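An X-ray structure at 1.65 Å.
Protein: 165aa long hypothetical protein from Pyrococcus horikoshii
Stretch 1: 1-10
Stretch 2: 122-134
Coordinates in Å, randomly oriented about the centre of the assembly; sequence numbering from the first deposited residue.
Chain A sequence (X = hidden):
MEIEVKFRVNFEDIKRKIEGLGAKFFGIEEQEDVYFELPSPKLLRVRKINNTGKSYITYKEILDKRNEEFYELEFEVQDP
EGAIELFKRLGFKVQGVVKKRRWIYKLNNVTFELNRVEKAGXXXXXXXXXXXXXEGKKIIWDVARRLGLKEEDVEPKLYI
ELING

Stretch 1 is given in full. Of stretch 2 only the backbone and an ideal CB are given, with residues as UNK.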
# COMPACT_ATOMS: atom_id res chain seq x y z
N MET A 1 -7.30 -20.98 1.25
CA MET A 1 -7.01 -20.20 2.49
C MET A 1 -5.66 -20.59 3.09
O MET A 1 -5.08 -21.62 2.73
CB MET A 1 -8.11 -20.42 3.54
CG MET A 1 -8.25 -21.86 4.02
SD MET A 1 -9.39 -22.02 5.42
CE MET A 1 -10.96 -21.89 4.56
N GLU A 2 -5.18 -19.76 4.01
CA GLU A 2 -3.91 -19.99 4.68
C GLU A 2 -4.12 -21.05 5.76
O GLU A 2 -4.99 -20.90 6.62
CB GLU A 2 -3.43 -18.69 5.32
CG GLU A 2 -2.03 -18.73 5.93
CD GLU A 2 -1.70 -17.47 6.72
OE1 GLU A 2 -1.97 -16.36 6.21
OE2 GLU A 2 -1.18 -17.59 7.84
N ILE A 3 -3.34 -22.13 5.70
CA ILE A 3 -3.43 -23.19 6.70
C ILE A 3 -2.05 -23.39 7.31
O ILE A 3 -1.07 -23.65 6.61
CB ILE A 3 -3.90 -24.52 6.06
CG1 ILE A 3 -5.30 -24.35 5.49
CG2 ILE A 3 -3.89 -25.63 7.11
CD1 ILE A 3 -6.37 -23.98 6.52
N GLU A 4 -1.97 -23.25 8.63
CA GLU A 4 -0.69 -23.40 9.29
C GLU A 4 -0.80 -23.69 10.78
O GLU A 4 -1.75 -23.28 11.44
CB GLU A 4 0.14 -22.14 9.08
CG GLU A 4 -0.59 -20.86 9.43
CD GLU A 4 0.30 -19.63 9.35
OE1 GLU A 4 1.03 -19.49 8.35
OE2 GLU A 4 0.27 -18.81 10.29
N VAL A 5 0.19 -24.42 11.30
CA VAL A 5 0.25 -24.74 12.71
C VAL A 5 1.60 -24.25 13.21
O VAL A 5 2.62 -24.47 12.56
CB VAL A 5 0.12 -26.25 12.96
CG1 VAL A 5 0.13 -26.54 14.45
CG2 VAL A 5 -1.17 -26.77 12.33
N LYS A 6 1.59 -23.59 14.36
CA LYS A 6 2.80 -23.04 14.96
C LYS A 6 3.24 -23.91 16.13
O LYS A 6 2.41 -24.37 16.91
CB LYS A 6 2.53 -21.62 15.44
CG LYS A 6 3.75 -20.89 16.00
CD LYS A 6 3.38 -19.53 16.58
CE LYS A 6 2.74 -18.63 15.54
NZ LYS A 6 2.37 -17.31 16.12
N PHE A 7 4.55 -24.11 16.26
CA PHE A 7 5.11 -24.91 17.34
C PHE A 7 6.23 -24.18 18.07
O PHE A 7 7.04 -23.48 17.46
CB PHE A 7 5.69 -26.23 16.81
CG PHE A 7 4.69 -27.09 16.08
CD1 PHE A 7 4.39 -26.84 14.74
CD2 PHE A 7 4.07 -28.14 16.73
CE1 PHE A 7 3.48 -27.65 14.06
CE2 PHE A 7 3.15 -28.96 16.05
CZ PHE A 7 2.86 -28.71 14.71
N ARG A 8 6.27 -24.34 19.39
CA ARG A 8 7.33 -23.73 20.18
C ARG A 8 8.44 -24.77 20.06
O ARG A 8 8.22 -25.95 20.34
CB ARG A 8 6.88 -23.56 21.64
CG ARG A 8 7.40 -22.31 22.32
CD ARG A 8 6.48 -21.92 23.48
NE ARG A 8 6.58 -20.49 23.77
CZ ARG A 8 5.55 -19.74 24.12
NH1 ARG A 8 4.35 -20.27 24.23
NH2 ARG A 8 5.72 -18.44 24.34
N VAL A 9 9.63 -24.35 19.64
CA VAL A 9 10.70 -25.31 19.43
C VAL A 9 12.08 -24.87 19.87
O VAL A 9 12.29 -23.71 20.24
CB VAL A 9 10.85 -25.63 17.93
CG1 VAL A 9 9.54 -26.12 17.36
CG2 VAL A 9 11.32 -24.37 17.20
N ASN A 10 13.02 -25.81 19.84
CA ASN A 10 14.41 -25.50 20.13
C ASN A 10 14.99 -25.30 18.73
O ASN A 10 15.04 -26.23 17.92
CB ASN A 10 15.13 -26.65 20.83
CG ASN A 10 16.61 -26.37 21.02
OD1 ASN A 10 17.39 -26.43 20.06
ND2 ASN A 10 17.01 -26.05 22.25
N UNK A 122 11.70 -19.01 20.07
CA UNK A 122 11.81 -19.67 18.77
C UNK A 122 10.58 -20.49 18.44
O UNK A 122 10.08 -21.27 19.25
CB UNK A 122 13.05 -20.57 18.74
N UNK A 123 10.08 -20.32 17.22
CA UNK A 123 8.88 -21.02 16.79
C UNK A 123 9.03 -21.54 15.37
O UNK A 123 9.81 -21.00 14.58
CB UNK A 123 7.66 -20.10 16.89
N UNK A 124 8.29 -22.60 15.07
CA UNK A 124 8.31 -23.17 13.74
C UNK A 124 6.88 -23.15 13.24
O UNK A 124 5.98 -23.66 13.90
CB UNK A 124 8.90 -24.58 13.73
N UNK A 125 6.66 -22.53 12.08
CA UNK A 125 5.34 -22.51 11.50
C UNK A 125 5.40 -23.51 10.35
O UNK A 125 6.32 -23.46 9.53
CB UNK A 125 4.93 -21.11 11.04
N UNK A 126 4.46 -24.44 10.32
CA UNK A 126 4.41 -25.41 9.23
C UNK A 126 3.17 -25.02 8.44
O UNK A 126 2.05 -25.06 8.95
CB UNK A 126 4.36 -26.86 9.72
N UNK A 127 3.39 -24.62 7.19
CA UNK A 127 2.33 -24.14 6.32
C UNK A 127 2.12 -25.08 5.12
O UNK A 127 3.06 -25.65 4.58
CB UNK A 127 2.65 -22.73 5.84
N UNK A 128 0.88 -25.23 4.69
CA UNK A 128 0.60 -26.07 3.54
C UNK A 128 -0.37 -25.36 2.61
O UNK A 128 -1.18 -24.55 3.05
CB UNK A 128 0.04 -27.42 3.98
N UNK A 129 -0.27 -25.66 1.32
CA UNK A 129 -1.16 -25.08 0.33
C UNK A 129 -2.16 -26.16 -0.06
O UNK A 129 -1.77 -27.23 -0.53
CB UNK A 129 -0.39 -24.56 -0.89
N UNK A 130 -3.45 -25.90 0.15
CA UNK A 130 -4.49 -26.87 -0.17
C UNK A 130 -5.87 -26.23 -0.31
O UNK A 130 -6.16 -25.21 0.32
CB UNK A 130 -4.53 -27.96 0.91
N UNK A 131 -6.72 -26.83 -1.14
CA UNK A 131 -8.07 -26.32 -1.34
C UNK A 131 -8.96 -26.85 -0.24
O UNK A 131 -10.03 -26.29 0.04
CB UNK A 131 -8.62 -26.71 -2.72
N UNK A 132 -8.52 -27.93 0.40
CA UNK A 132 -9.28 -28.54 1.48
C UNK A 132 -8.55 -28.42 2.81
O UNK A 132 -7.57 -29.12 3.06
CB UNK A 132 -9.56 -30.01 1.17
N UNK A 133 -9.02 -27.52 3.69
CA UNK A 133 -8.41 -27.29 5.01
C UNK A 133 -8.13 -28.56 5.81
O UNK A 133 -7.06 -28.70 6.40
CB UNK A 133 -9.32 -26.38 5.84
N UNK A 134 -9.09 -29.48 5.83
CA UNK A 134 -8.93 -30.73 6.57
C UNK A 134 -7.75 -31.56 6.09
O UNK A 134 -6.96 -32.05 6.89
CB UNK A 134 -10.21 -31.56 6.47

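Strand 122-128 pairs antiparallel with strand 2-8. As in any beta strand, successive CB atoms of 123 to 128 alternate between the face carrying Glu4, Lys6 and Arg8 and the face carrying Ile3, Val5 and Phe7.

Position 122 points sideways, its ideal CB 3.6 Å from Val9 O. Its backbone O accepts from Val9 N at 3.1 Å. Little here selects a side chain; polar or small ones would suit. It is Asp122, whose carboxylate is bonded elsewhere in the structure.

Position 123 pairs with Arg8, its ideal CB 4.1 Å from Lys6 CG. The long chains of Lys6 and Arg8 offer aliphatic and cationic surface. An acid, an aromatic or a long aliphatic would fit. It is Phe123. Its CD2 lies 3.9 Å from Lys6 CD, and its CE2 sits over one face of the Arg8 guanidinium, 3.7 Å from NE.

Position 124 pairs with Phe7 through two hydrogen bonds, Phe7 N to 124 O and 124 N to Phe7 O, both 2.8 Å. The ideal CB lies near Val9 CG1, so Val, Ile or Leu would do. It is Leu124, whose CB is 4.0 Å from Val9 CG1.

Position 125 pairs with Lys6. Lys6 favours an acid, while Glu4 OE1, 5.0 Å from the ideal CB, argues against one; a neutral polar residue would also suit. It is Asp125. OD1 packs 3.1 Å from Lys6 CB, and OD2 is bonded elsewhere in the structure.

Position 126 exchanges two hydrogen bonds with Val5: its N to Val5 O, 2.9 Å, and Val5 N to its O, 3.1 Å. The ideal CB is 4.5 Å from Phe7 CE1. A branched aliphatic suits. It is Ile126, whose CD1 reaches Phe7 CE1 at 3.7 Å.

Position 127 faces Glu4, its ideal CB 4.1 Å from Glu4 CB. Lys, Arg or a neutral polar residue would be the easy guess. It is Glu127, another acid: OE2 lies 2.7 Å from Glu4 OE1.

Position 128 points its CB to the face carrying apolar Ile3, so Val, Ile or Leu suits. It is Val128, with CG1 3.9 Å from Ile3 CG2. Water 3 links its O to Ile3 N.

Positions 129, 130 and 131 have no stretch 1 atom near their ideal CB, so many residues would do; they are Ile129, Thr130 and Ser131. Waters 1 and 2 join the Thr130 backbone to Met1.

Position 132 precedes a helix, where Asn, Asp, Ser or Thr can cap. Asn132 OD1 accepts a weak capping bond from the backbone N of 134.

Position 133, with phi -48°, opens the helix near Ile3 and Met1. Proline or a small apolar residue fits. It is Pro133: CB is 4.0 Å from Ile3 CD1 and CG 3.7 Å from Met1 SD.

Position 134 points away, so polar residues suit; it is Glu134.

Stretch 2 122-134: DFLDIEVITSNPE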
# COMPACT_ATOMS: atom_id res chain seq x y z
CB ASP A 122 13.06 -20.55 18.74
CG ASP A 122 14.33 -19.77 19.02
OD1 ASP A 122 14.48 -18.66 18.46
OD2 ASP A 122 15.18 -20.25 19.80
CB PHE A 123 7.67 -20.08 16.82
CG PHE A 123 7.41 -19.45 18.16
CD1 PHE A 123 8.15 -18.35 18.58
CD2 PHE A 123 6.45 -19.98 19.01
CE1 PHE A 123 7.92 -17.79 19.84
CE2 PHE A 123 6.22 -19.43 20.26
CZ PHE A 123 6.95 -18.33 20.68
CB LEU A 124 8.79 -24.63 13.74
CG LEU A 124 8.55 -25.35 12.40
CD1 LEU A 124 9.49 -24.79 11.34
CD2 LEU A 124 8.77 -26.85 12.56
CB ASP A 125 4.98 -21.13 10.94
CG ASP A 125 4.53 -20.16 12.01
OD1 ASP A 125 3.58 -20.50 12.74
OD2 ASP A 125 5.11 -19.06 12.11
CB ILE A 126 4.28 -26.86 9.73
CG1 ILE A 126 5.44 -27.21 10.66
CG2 ILE A 126 4.26 -27.82 8.53
CD1 ILE A 126 5.45 -28.67 11.14
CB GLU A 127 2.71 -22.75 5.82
CG GLU A 127 2.42 -21.66 6.86
CD GLU A 127 2.76 -20.31 6.28
OE1 GLU A 127 2.46 -20.07 5.12
OE2 GLU A 127 3.34 -19.50 7.00
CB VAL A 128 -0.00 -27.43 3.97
CG1 VAL A 128 -1.35 -27.22 4.63
CG2 VAL A 128 -0.14 -28.35 2.76
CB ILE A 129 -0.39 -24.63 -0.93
CG1 ILE A 129 0.67 -23.59 -0.54
CG2 ILE A 129 -1.35 -24.06 -1.96
CD1 ILE A 129 1.57 -23.18 -1.69
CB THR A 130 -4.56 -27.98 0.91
OG1 THR A 130 -3.32 -28.69 0.96
CG2 THR A 130 -5.68 -28.96 0.61
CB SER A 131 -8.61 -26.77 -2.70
OG SER A 131 -7.83 -26.24 -3.77
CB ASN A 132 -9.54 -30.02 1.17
CG ASN A 132 -10.14 -30.77 2.34
OD1 ASN A 132 -10.80 -30.18 3.20
ND2 ASN A 132 -9.92 -32.08 2.37
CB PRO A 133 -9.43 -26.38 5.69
CG PRO A 133 -9.95 -25.57 4.56
CD PRO A 133 -10.16 -26.62 3.48
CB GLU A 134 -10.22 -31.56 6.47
CG GLU A 134 -11.45 -30.86 7.02
CD GLU A 134 -11.31 -30.50 8.48
OE1 GLU A 134 -10.43 -29.67 8.82
OE2 GLU A 134 -12.08 -31.04 9.30
O HOH W 1 -7.64 -23.52 1.52
O HOH W 2 -3.93 -23.12 0.98
O HOH W 3 -1.07 -21.75 3.71
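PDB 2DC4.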